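Local coordinates for hypothetical protein TTHA0849 (Thermus thermophilus, PDB 2D4R) that is of unknown function but, as a putative member of the START lipid-transfer superfamily related to coenzyme Q-binding COQ10, probably binds a lipid-like hydrophobic ligand, at residues Arg76-Glu81 against Arg86-Trp91; Ser49-Val54 against Val60-Glu65; Leu106-Thr111 against Leu122-Met127. All coordinates share one frame; numbering follows the deposited sequence.

How the contacts relate
From the N terminus, the chain closes three loops in series; none encloses or crosses another. Contact 2 comes first, pairing the strands of the hairpin 46-55/58-69. Contact 1 then closes the next hairpin, 74-82/86-95. Contact 3 is last: it closes the loop that leads from strand 100-109 to the long helix 120-144. Contacts 1 and 2 join because strands 58-69 and 74-82 are neighbours, with F78 and S79 bonded to E65 and L63. Contacts 1 and 3 join where E88 of strand 86-95 meets T107 of strand 100-109. Contacts 2 and 3 do not touch. Together with the bonds between them, they link consecutive strands from 46-55 to 100-109 in one antiparallel sheet and fasten the C-terminal helix to it.

Contact 1 of 3, residues Arg76-Glu81 against Arg86-Trp91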
loop_
_atom_site.group_PDB
_atom_site.type_symbol
_atom_site.label_atom_id
_atom_site.label_comp_id
_atom_site.label_asym_id
_atom_site.label_seq_id
_atom_site.Cartn_x
_atom_site.Cartn_y
_atom_site.Cartn_z
ATOM N N ARG A 76 -1.394 -9.883 -2.727
ATOM C CA ARG A 76 -2.569 -9.329 -3.390
ATOM C C ARG A 76 -3.505 -8.761 -2.326
ATOM O O ARG A 76 -3.661 -9.353 -1.260
ATOM C CB ARG A 76 -3.309 -10.415 -4.174
ATOM C CG ARG A 76 -2.988 -10.467 -5.639
ATOM C CD ARG A 76 -3.476 -11.768 -6.262
ATOM N NE ARG A 76 -2.602 -12.173 -7.358
ATOM C CZ ARG A 76 -2.405 -11.451 -8.456
ATOM N NH1 ARG A 76 -1.592 -11.889 -9.404
ATOM N NH2 ARG A 76 -3.025 -10.289 -8.610
ATOM N N PHE A 77 -4.127 -7.620 -2.611
ATOM C CA PHE A 77 -5.039 -7.010 -1.652
ATOM C C PHE A 77 -6.306 -6.486 -2.306
ATOM O O PHE A 77 -6.315 -6.167 -3.492
ATOM C CB PHE A 77 -4.326 -5.885 -0.872
ATOM C CG PHE A 77 -3.926 -4.709 -1.715
ATOM C CD1 PHE A 77 -2.742 -4.730 -2.448
ATOM C CD2 PHE A 77 -4.734 -3.583 -1.786
ATOM C CE1 PHE A 77 -2.368 -3.653 -3.242
ATOM C CE2 PHE A 77 -4.368 -2.497 -2.579
ATOM C CZ PHE A 77 -3.177 -2.538 -3.310
ATOM N N PHE A 78 -7.376 -6.403 -1.527
ATOM C CA PHE A 78 -8.673 -5.995 -2.046
ATOM C C PHE A 78 -9.459 -5.438 -0.861
ATOM O O PHE A 78 -9.356 -5.966 0.239
ATOM C CB PHE A 78 -9.368 -7.230 -2.669
ATOM C CG PHE A 78 -10.784 -6.988 -3.176
ATOM C CD1 PHE A 78 -11.031 -6.814 -4.539
ATOM C CD2 PHE A 78 -11.869 -6.982 -2.298
ATOM C CE1 PHE A 78 -12.337 -6.638 -5.020
ATOM C CE2 PHE A 78 -13.181 -6.806 -2.776
ATOM C CZ PHE A 78 -13.410 -6.635 -4.135
ATOM N N SER A 79 -10.216 -4.365 -1.076
ATOM C CA SER A 79 -11.084 -3.826 -0.029
ATOM C C SER A 79 -12.516 -4.285 -0.237
ATOM O O SER A 79 -13.133 -3.969 -1.252
ATOM C CB SER A 79 -11.067 -2.298 -0.030
ATOM O OG SER A 79 -11.903 -1.825 1.004
ATOM N N PRO A 80 -13.065 -5.034 0.731
ATOM C CA PRO A 80 -14.437 -5.546 0.662
ATOM C C PRO A 80 -15.442 -4.514 1.181
ATOM O O PRO A 80 -16.646 -4.605 0.918
ATOM C CB PRO A 80 -14.396 -6.791 1.551
ATOM C CG PRO A 80 -12.997 -6.814 2.183
ATOM C CD PRO A 80 -12.418 -5.453 1.984
ATOM N N GLU A 81 -14.937 -3.550 1.945
ATOM C CA GLU A 81 -15.777 -2.480 2.451
ATOM C C GLU A 81 -14.975 -1.246 2.865
ATOM O O GLU A 81 -13.776 -1.322 3.164
ATOM C CB GLU A 81 -16.620 -2.979 3.628
ATOM C CG GLU A 81 -15.861 -3.113 4.930
ATOM C CD GLU A 81 -16.584 -3.966 5.974
ATOM O OE1 GLU A 81 -17.233 -3.391 6.875
ATOM O OE2 GLU A 81 -16.497 -5.214 5.902
ATOM N N ARG A 86 -13.898 0.369 -5.014
ATOM C CA ARG A 86 -12.888 -0.603 -5.379
ATOM C C ARG A 86 -11.525 -0.106 -4.915
ATOM O O ARG A 86 -11.171 1.059 -5.117
ATOM C CB ARG A 86 -12.912 -0.802 -6.893
ATOM C CG ARG A 86 -11.975 -1.854 -7.434
ATOM C CD ARG A 86 -12.137 -1.937 -8.947
ATOM N NE ARG A 86 -11.521 -3.125 -9.520
ATOM C CZ ARG A 86 -11.446 -3.377 -10.823
ATOM N NH1 ARG A 86 -11.950 -2.517 -11.703
ATOM N NH2 ARG A 86 -10.872 -4.495 -11.245
ATOM N N TYR A 87 -10.777 -0.992 -4.266
ATOM C CA TYR A 87 -9.427 -0.684 -3.838
ATOM C C TYR A 87 -8.614 -1.968 -3.766
ATOM O O TYR A 87 -8.709 -2.729 -2.805
ATOM C CB TYR A 87 -9.455 -0.014 -2.477
ATOM C CG TYR A 87 -8.129 0.572 -2.047
ATOM C CD1 TYR A 87 -7.865 1.937 -2.195
ATOM C CD2 TYR A 87 -7.166 -0.221 -1.434
ATOM C CE1 TYR A 87 -6.675 2.492 -1.726
ATOM C CE2 TYR A 87 -5.968 0.320 -0.966
ATOM C CZ TYR A 87 -5.726 1.671 -1.110
ATOM O OH TYR A 87 -4.533 2.193 -0.638
ATOM N N GLU A 88 -7.802 -2.198 -4.790
ATOM C CA GLU A 88 -7.149 -3.486 -4.947
ATOM C C GLU A 88 -5.876 -3.388 -5.784
ATOM O O GLU A 88 -5.676 -2.430 -6.553
ATOM C CB GLU A 88 -8.115 -4.477 -5.608
ATOM C CG GLU A 88 -8.461 -4.126 -7.048
ATOM C CD GLU A 88 -9.474 -5.075 -7.660
ATOM O OE1 GLU A 88 -10.609 -4.632 -7.917
ATOM O OE2 GLU A 88 -9.147 -6.260 -7.886
ATOM N N GLY A 89 -5.022 -4.397 -5.644
ATOM C CA GLY A 89 -3.778 -4.373 -6.374
ATOM C C GLY A 89 -2.776 -5.388 -5.877
ATOM O O GLY A 89 -3.124 -6.388 -5.258
ATOM N N THR A 90 -1.511 -5.135 -6.143
ATOM C CA THR A 90 -0.487 -6.085 -5.767
ATOM C C THR A 90 0.732 -5.318 -5.301
ATOM O O THR A 90 0.996 -4.226 -5.784
ATOM C CB THR A 90 -0.086 -6.967 -6.956
ATOM O OG1 THR A 90 0.489 -6.136 -7.964
ATOM C CG2 THR A 90 -1.308 -7.702 -7.526
ATOM N N TRP A 91 1.438 -5.886 -4.330
ATOM C CA TRP A 91 2.829 -5.533 -4.052
ATOM C C TRP A 91 3.698 -6.702 -4.546
ATOM O O TRP A 91 3.467 -7.859 -4.175
ATOM C CB TRP A 91 3.071 -5.352 -2.548
ATOM C CG TRP A 91 2.261 -4.259 -1.874
ATOM C CD1 TRP A 91 0.899 -4.163 -1.807
ATOM C CD2 TRP A 91 2.774 -3.170 -1.090
ATOM N NE1 TRP A 91 0.536 -3.097 -1.026
ATOM C CE2 TRP A 91 1.663 -2.471 -0.571
ATOM C CE3 TRP A 91 4.064 -2.722 -0.775
ATOM C CZ2 TRP A 91 1.799 -1.353 0.252
ATOM C CZ3 TRP A 91 4.200 -1.606 0.045
ATOM C CH2 TRP A 91 3.070 -0.936 0.550
HETATM O O HOH W 1 -11.751 -3.399 -3.644
#
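A water bridges S79 and Y87 where the hairpin of strands 74-82 and 86-95 nears its turn. It donates to S79 O at 2.8 Å and accepts from Y87 N at 2.7 Å, supplementing the weak direct bond from S79 N to Y87 O; S79 OG turns instead to L63 O on the neighbouring strand. Further along, F77 and G89 form a regular hydrogen-bonded antiparallel pair, F77 N to G89 O and G89 N to F77 O both spanning 3.1 Å. The F77 ring folds back over this partner because its CG lies between backbone N and carbonyl carbon (chi1 66°), so G89 N sits 3.5 Å above the ring centre. Glycine suits the place: a CB would press on the F77 ring and on the carbonyl oxygen of E88. Y87 CE2 meets F77 CE2 obliquely at 3.6 Å, the two ring planes at 57°, and W91 CD1 approaches F77 CE1. On the opposite face of the sheet, E88 OE2 lies at the edge of the F78 ring, near its plane, and T90 CG2 lies against R76 NH2 at 3.3 Å. F77, Y87 and W91 thus form an apolar cluster on one face, while R76, E88 and T90 beside F78 make the other polar and more accessible.

Contact 2 of 3, residues Ser49-Val54 against Val60-Glu65; sequences SRWVAV and VRWLEE
W51 and W62, a hydrogen-bonded pair across the hairpin of strands 46-55 and 58-69, lie with their indoles nearly parallel but slid apart: the five-membered rings are tilted by 18°, with centroids 4.8 Å apart. Overlap is slight, and the closer meeting is a CH-pi contact, W51 CB standing 3.5 Å from the centroid of the W62 six-membered ring. A chi1 of 71° swings the W62 indole back across the hairpin, so that its face meets W51 CB. A53, small enough to fit at the W62 edge, touches CZ3 with its CB at 3.8 Å. Each indole N-H is used in its ring plane: W51 NE1 gives to S49 OG at 2.8 Å, itself also hydrogen-bonded to E66, and W62 NE1 gives an almost straight bond (174°) to E64 OE2 at 3.1 Å, on the anti side but tilted out of the carboxylate plane. E64 OE2 also lies above the W51 ring, toward its rim. On the other face of the sheet, L63 CD2 covers one face of the R50 guanidinium, and V52 packs against the aliphatic part of R61. E64 is buried with E66 near, which might raise its proton affinity; the indole bond would partly offset this and probably helps hold a polar group within the aromatic face.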
loop_
_atom_site.group_PDB
_atom_site.type_symbol
_atom_site.label_atom_id
_atom_site.label_comp_id
_atom_site.label_asym_id
_atom_site.label_seq_id
_atom_site.Cartn_x
_atom_site.Cartn_y
_atom_site.Cartn_z
ATOM N N SER A 49 -7.014 -5.761 7.529
ATOM C CA SER A 49 -6.532 -4.567 8.201
ATOM C C SER A 49 -7.450 -3.371 7.960
ATOM O O SER A 49 -8.108 -3.279 6.921
ATOM C CB SER A 49 -5.122 -4.243 7.719
ATOM O OG SER A 49 -5.115 -4.010 6.325
ATOM N N ARG A 50 -7.487 -2.461 8.929
ATOM C CA ARG A 50 -8.323 -1.266 8.847
ATOM C C ARG A 50 -7.441 -0.035 8.634
ATOM O O ARG A 50 -6.619 0.301 9.475
ATOM C CB ARG A 50 -9.147 -1.105 10.138
ATOM C CG ARG A 50 -10.013 0.165 10.196
ATOM C CD ARG A 50 -10.803 0.273 11.510
ATOM N NE ARG A 50 -11.292 -1.018 12.009
ATOM C CZ ARG A 50 -12.476 -1.552 11.710
ATOM N NH1 ARG A 50 -13.315 -0.912 10.905
ATOM N NH2 ARG A 50 -12.824 -2.731 12.215
ATOM N N TRP A 51 -7.610 0.622 7.495
ATOM C CA TRP A 51 -6.807 1.794 7.171
ATOM C C TRP A 51 -7.614 3.082 7.362
ATOM O O TRP A 51 -8.803 3.150 7.034
ATOM C CB TRP A 51 -6.298 1.718 5.718
ATOM C CG TRP A 51 -5.320 0.579 5.427
ATOM C CD1 TRP A 51 -5.541 -0.754 5.608
ATOM C CD2 TRP A 51 -3.989 0.691 4.878
ATOM N NE1 TRP A 51 -4.444 -1.475 5.210
ATOM C CE2 TRP A 51 -3.477 -0.616 4.758
ATOM C CE3 TRP A 51 -3.184 1.772 4.482
ATOM C CZ2 TRP A 51 -2.191 -0.879 4.255
ATOM C CZ3 TRP A 51 -1.909 1.512 3.986
ATOM C CH2 TRP A 51 -1.428 0.195 3.878
ATOM N N VAL A 52 -6.956 4.101 7.903
ATOM C CA VAL A 52 -7.433 5.463 7.770
ATOM C C VAL A 52 -6.313 6.307 7.203
ATOM O O VAL A 52 -5.242 6.404 7.792
ATOM C CB VAL A 52 -7.877 6.073 9.131
ATOM C CG1 VAL A 52 -8.309 7.530 8.918
ATOM C CG2 VAL A 52 -9.017 5.262 9.736
ATOM N N ALA A 53 -6.573 6.916 6.054
ATOM C CA ALA A 53 -5.591 7.752 5.388
ATOM C C ALA A 53 -6.128 9.171 5.297
ATOM O O ALA A 53 -7.343 9.404 5.363
ATOM C CB ALA A 53 -5.290 7.197 3.977
ATOM N N VAL A 54 -5.219 10.127 5.160
ATOM C CA VAL A 54 -5.639 11.492 4.925
ATOM C C VAL A 54 -5.183 11.969 3.561
ATOM O O VAL A 54 -4.037 11.801 3.177
ATOM C CB VAL A 54 -5.117 12.443 6.016
ATOM C CG1 VAL A 54 -5.503 11.894 7.387
ATOM C CG2 VAL A 54 -3.617 12.627 5.895
ATOM N N VAL A 60 -10.031 9.231 4.591
ATOM C CA VAL A 60 -10.619 8.161 3.812
ATOM C C VAL A 60 -10.342 6.858 4.551
ATOM O O VAL A 60 -9.209 6.602 4.934
ATOM C CB VAL A 60 -10.006 8.132 2.396
ATOM C CG1 VAL A 60 -10.543 6.954 1.608
ATOM C CG2 VAL A 60 -10.343 9.433 1.669
ATOM N N ARG A 61 -11.385 6.053 4.762
ATOM C CA ARG A 61 -11.317 4.878 5.626
ATOM C C ARG A 61 -11.721 3.632 4.842
ATOM O O ARG A 61 -12.721 3.635 4.129
ATOM C CB ARG A 61 -12.274 5.032 6.816
ATOM C CG ARG A 61 -12.105 6.298 7.614
ATOM C CD ARG A 61 -13.335 6.579 8.460
ATOM N NE ARG A 61 -14.007 7.805 8.029
ATOM C CZ ARG A 61 -14.166 8.886 8.791
ATOM N NH1 ARG A 61 -13.703 8.898 10.036
ATOM N NH2 ARG A 61 -14.776 9.962 8.303
ATOM N N TRP A 62 -10.949 2.561 4.974
ATOM C CA TRP A 62 -11.370 1.307 4.380
ATOM C C TRP A 62 -10.835 0.102 5.140
ATOM O O TRP A 62 -9.872 0.205 5.908
ATOM C CB TRP A 62 -10.955 1.240 2.900
ATOM C CG TRP A 62 -9.492 1.079 2.663
ATOM C CD1 TRP A 62 -8.832 -0.083 2.337
ATOM C CD2 TRP A 62 -8.497 2.113 2.674
ATOM N NE1 TRP A 62 -7.493 0.168 2.139
ATOM C CE2 TRP A 62 -7.258 1.505 2.337
ATOM C CE3 TRP A 62 -8.529 3.498 2.933
ATOM C CZ2 TRP A 62 -6.068 2.233 2.246
ATOM C CZ3 TRP A 62 -7.343 4.221 2.840
ATOM C CH2 TRP A 62 -6.126 3.583 2.496
ATOM N N LEU A 63 -11.485 -1.037 4.935
ATOM C CA LEU A 63 -10.943 -2.300 5.388
ATOM C C LEU A 63 -10.271 -2.963 4.195
ATOM O O LEU A 63 -10.711 -2.798 3.065
ATOM C CB LEU A 63 -12.062 -3.174 5.961
ATOM C CG LEU A 63 -12.589 -2.629 7.302
ATOM C CD1 LEU A 63 -14.027 -3.069 7.537
ATOM C CD2 LEU A 63 -11.695 -3.113 8.438
ATOM N N GLU A 64 -9.189 -3.690 4.450
ATOM C CA GLU A 64 -8.383 -4.251 3.378
ATOM C C GLU A 64 -8.020 -5.686 3.698
ATOM O O GLU A 64 -7.598 -5.996 4.806
ATOM C CB GLU A 64 -7.105 -3.431 3.183
ATOM C CG GLU A 64 -6.316 -3.797 1.928
ATOM C CD GLU A 64 -5.075 -2.942 1.751
ATOM O OE1 GLU A 64 -3.961 -3.440 2.008
ATOM O OE2 GLU A 64 -5.217 -1.770 1.363
ATOM N N GLU A 65 -8.192 -6.556 2.717
ATOM C CA GLU A 65 -7.758 -7.934 2.841
ATOM C C GLU A 65 -6.504 -8.107 1.984
ATOM O O GLU A 65 -6.499 -7.801 0.789
ATOM C CB GLU A 65 -8.883 -8.895 2.384
ATOM C CG GLU A 65 -10.227 -8.710 3.151
ATOM C CD GLU A 65 -11.267 -9.831 2.929
ATOM O OE1 GLU A 65 -11.282 -10.459 1.850
ATOM O OE2 GLU A 65 -12.085 -10.078 3.845
#

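Contact 3 of 3, residues Leu106-Thr111 against Leu122-Met127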
loop_
_atom_site.group_PDB
_atom_site.type_symbol
_atom_site.label_atom_id
_atom_site.label_comp_id
_atom_site.label_asym_id
_atom_site.label_seq_id
_atom_site.Cartn_x
_atom_site.Cartn_y
_atom_site.Cartn_z
ATOM N N LEU A 106 -2.176 -0.310 -8.037
ATOM C CA LEU A 106 -3.424 -0.023 -7.332
ATOM C C LEU A 106 -4.565 0.374 -8.276
ATOM O O LEU A 106 -4.525 1.420 -8.924
ATOM C CB LEU A 106 -3.191 1.093 -6.311
ATOM C CG LEU A 106 -4.402 1.629 -5.545
ATOM C CD1 LEU A 106 -5.132 0.509 -4.817
ATOM C CD2 LEU A 106 -3.929 2.679 -4.573
ATOM N N THR A 107 -5.583 -0.474 -8.347
ATOM C CA THR A 107 -6.817 -0.131 -9.038
ATOM C C THR A 107 -7.828 0.323 -8.006
ATOM O O THR A 107 -8.096 -0.376 -7.035
ATOM C CB THR A 107 -7.385 -1.349 -9.788
ATOM O OG1 THR A 107 -6.474 -1.726 -10.821
ATOM C CG2 THR A 107 -8.776 -1.044 -10.370
ATOM N N TYR A 108 -8.385 1.503 -8.205
ATOM C CA TYR A 108 -9.333 2.057 -7.250
ATOM C C TYR A 108 -10.529 2.649 -7.987
ATOM O O TYR A 108 -10.427 3.046 -9.156
ATOM C CB TYR A 108 -8.667 3.154 -6.421
ATOM C CG TYR A 108 -8.324 4.370 -7.260
ATOM C CD1 TYR A 108 -9.195 5.462 -7.334
ATOM C CD2 TYR A 108 -7.170 4.395 -8.043
ATOM C CE1 TYR A 108 -8.927 6.547 -8.175
ATOM C CE2 TYR A 108 -6.889 5.474 -8.885
ATOM C CZ TYR A 108 -7.774 6.542 -8.948
ATOM O OH TYR A 108 -7.508 7.591 -9.782
ATOM N N GLU A 109 -11.661 2.709 -7.297
ATOM C CA GLU A 109 -12.799 3.473 -7.776
ATOM C C GLU A 109 -13.443 4.188 -6.610
ATOM O O GLU A 109 -13.790 3.576 -5.603
ATOM C CB GLU A 109 -13.812 2.563 -8.473
ATOM C CG GLU A 109 -13.391 2.145 -9.884
ATOM C CD GLU A 109 -14.290 1.066 -10.470
ATOM O OE1 GLU A 109 -13.786 0.246 -11.273
ATOM O OE2 GLU A 109 -15.498 1.044 -10.125
ATOM N N LEU A 110 -13.581 5.502 -6.758
ATOM C CA LEU A 110 -14.109 6.360 -5.718
ATOM C C LEU A 110 -15.275 7.145 -6.306
ATOM O O LEU A 110 -15.054 8.039 -7.115
ATOM C CB LEU A 110 -13.021 7.332 -5.290
ATOM C CG LEU A 110 -12.569 7.438 -3.841
ATOM C CD1 LEU A 110 -11.884 8.779 -3.684
ATOM C CD2 LEU A 110 -13.740 7.334 -2.885
ATOM N N THR A 111 -16.507 6.833 -5.917
ATOM C CA THR A 111 -17.634 7.626 -6.396
ATOM C C THR A 111 -17.800 8.916 -5.602
ATOM O O THR A 111 -17.938 8.899 -4.378
ATOM C CB THR A 111 -18.988 6.856 -6.361
ATOM O OG1 THR A 111 -19.194 6.267 -5.078
ATOM C CG2 THR A 111 -19.030 5.801 -7.432
ATOM N N LEU A 122 -7.132 15.015 -10.757
ATOM C CA LEU A 122 -6.612 15.338 -9.444
ATOM C C LEU A 122 -6.656 14.110 -8.531
ATOM O O LEU A 122 -5.658 13.769 -7.892
ATOM C CB LEU A 122 -7.426 16.477 -8.826
ATOM C CG LEU A 122 -6.976 16.910 -7.425
ATOM C CD1 LEU A 122 -5.471 17.199 -7.409
ATOM C CD2 LEU A 122 -7.783 18.123 -6.991
ATOM N N VAL A 123 -7.810 13.449 -8.469
ATOM C CA VAL A 123 -7.922 12.180 -7.746
ATOM C C VAL A 123 -6.819 11.222 -8.164
ATOM O O VAL A 123 -6.181 10.577 -7.328
ATOM C CB VAL A 123 -9.276 11.471 -8.024
ATOM C CG1 VAL A 123 -9.199 10.024 -7.587
ATOM C CG2 VAL A 123 -10.400 12.178 -7.268
ATOM N N GLN A 124 -6.611 11.128 -9.472
ATOM C CA GLN A 124 -5.595 10.240 -10.012
ATOM C C GLN A 124 -4.238 10.566 -9.402
ATOM O O GLN A 124 -3.563 9.684 -8.873
ATOM C CB GLN A 124 -5.523 10.389 -11.526
ATOM C CG GLN A 124 -4.491 9.496 -12.177
ATOM C CD GLN A 124 -4.986 8.081 -12.357
ATOM O OE1 GLN A 124 -6.061 7.853 -12.913
ATOM N NE2 GLN A 124 -4.205 7.116 -11.883
ATOM N N LYS A 125 -3.851 11.835 -9.470
ATOM C CA LYS A 125 -2.555 12.258 -8.964
ATOM C C LYS A 125 -2.424 12.012 -7.460
ATOM O O LYS A 125 -1.404 11.511 -7.002
ATOM C CB LYS A 125 -2.307 13.746 -9.271
ATOM C CG LYS A 125 -0.877 14.206 -8.950
ATOM C CD LYS A 125 0.163 13.473 -9.810
ATOM C CE LYS A 125 1.595 13.677 -9.308
ATOM N NZ LYS A 125 2.616 13.334 -10.350
ATOM N N LEU A 126 -3.448 12.362 -6.692
ATOM C CA LEU A 126 -3.463 12.015 -5.276
ATOM C C LEU A 126 -3.216 10.510 -5.032
ATOM O O LEU A 126 -2.464 10.141 -4.135
ATOM C CB LEU A 126 -4.795 12.447 -4.639
ATOM C CG LEU A 126 -4.964 13.946 -4.337
ATOM C CD1 LEU A 126 -6.424 14.256 -4.009
ATOM C CD2 LEU A 126 -4.060 14.346 -3.168
HETATM N N MSE A 127 -3.836 9.640 -5.826
HETATM C CA MSE A 127 -3.633 8.204 -5.646
HETATM C C MSE A 127 -2.239 7.808 -6.101
HETATM O O MSE A 127 -1.715 6.768 -5.706
HETATM C CB MSE A 127 -4.676 7.391 -6.428
HETATM C CG MSE A 127 -6.103 7.479 -5.884
HETATM SE SE MSE A 127 -6.353 6.772 -4.070
HETATM C CE MSE A 127 -6.570 8.415 -3.138
#
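Y108 and M127 make a Met-aromatic contact that helps hold the long C-terminal helix against the antiparallel sheet, the pairing that defines the helix-grip fold of START and Bet v 1 relatives. The tight part is centred on the Y108 ring, which points from the end of strand 100-109 to the helix. M127, present as selenomethionine, lays its CG over the ring, 3.6 Å from the centroid and 10° off the normal. Its selenium follows over the same face, 4.6 Å from the centroid; the flexible, polarisable chain of methionine, here with selenium in place of sulfur, suits such a flat partner, bending at chi2 (-63°) to stay above it. One turn earlier V123 CG1 reaches Y108 CE1 at 3.5 Å, a compact methyl where the helix comes close to the ring. M127 also packs on V4 and F84, and so joins the helix to the first strand and to the loop at the hairpin turn.

The other part, toward the partly exposed Q124, is looser. The nearest atom of the helix segment to Y108 OH is Q124 CA, at 3.3 Å, so the hydroxyl lies against the helix backbone. Glutamine fits this border because the other atom of its amide, NE2, has a partner in the backbone O of E3, so one side chain ties helix, tyrosine and first strand. At the border itself, all that joins the two polar ends is the weak hydrogen bond from Y108 OH to Q124 OE1, 3.5 Å long.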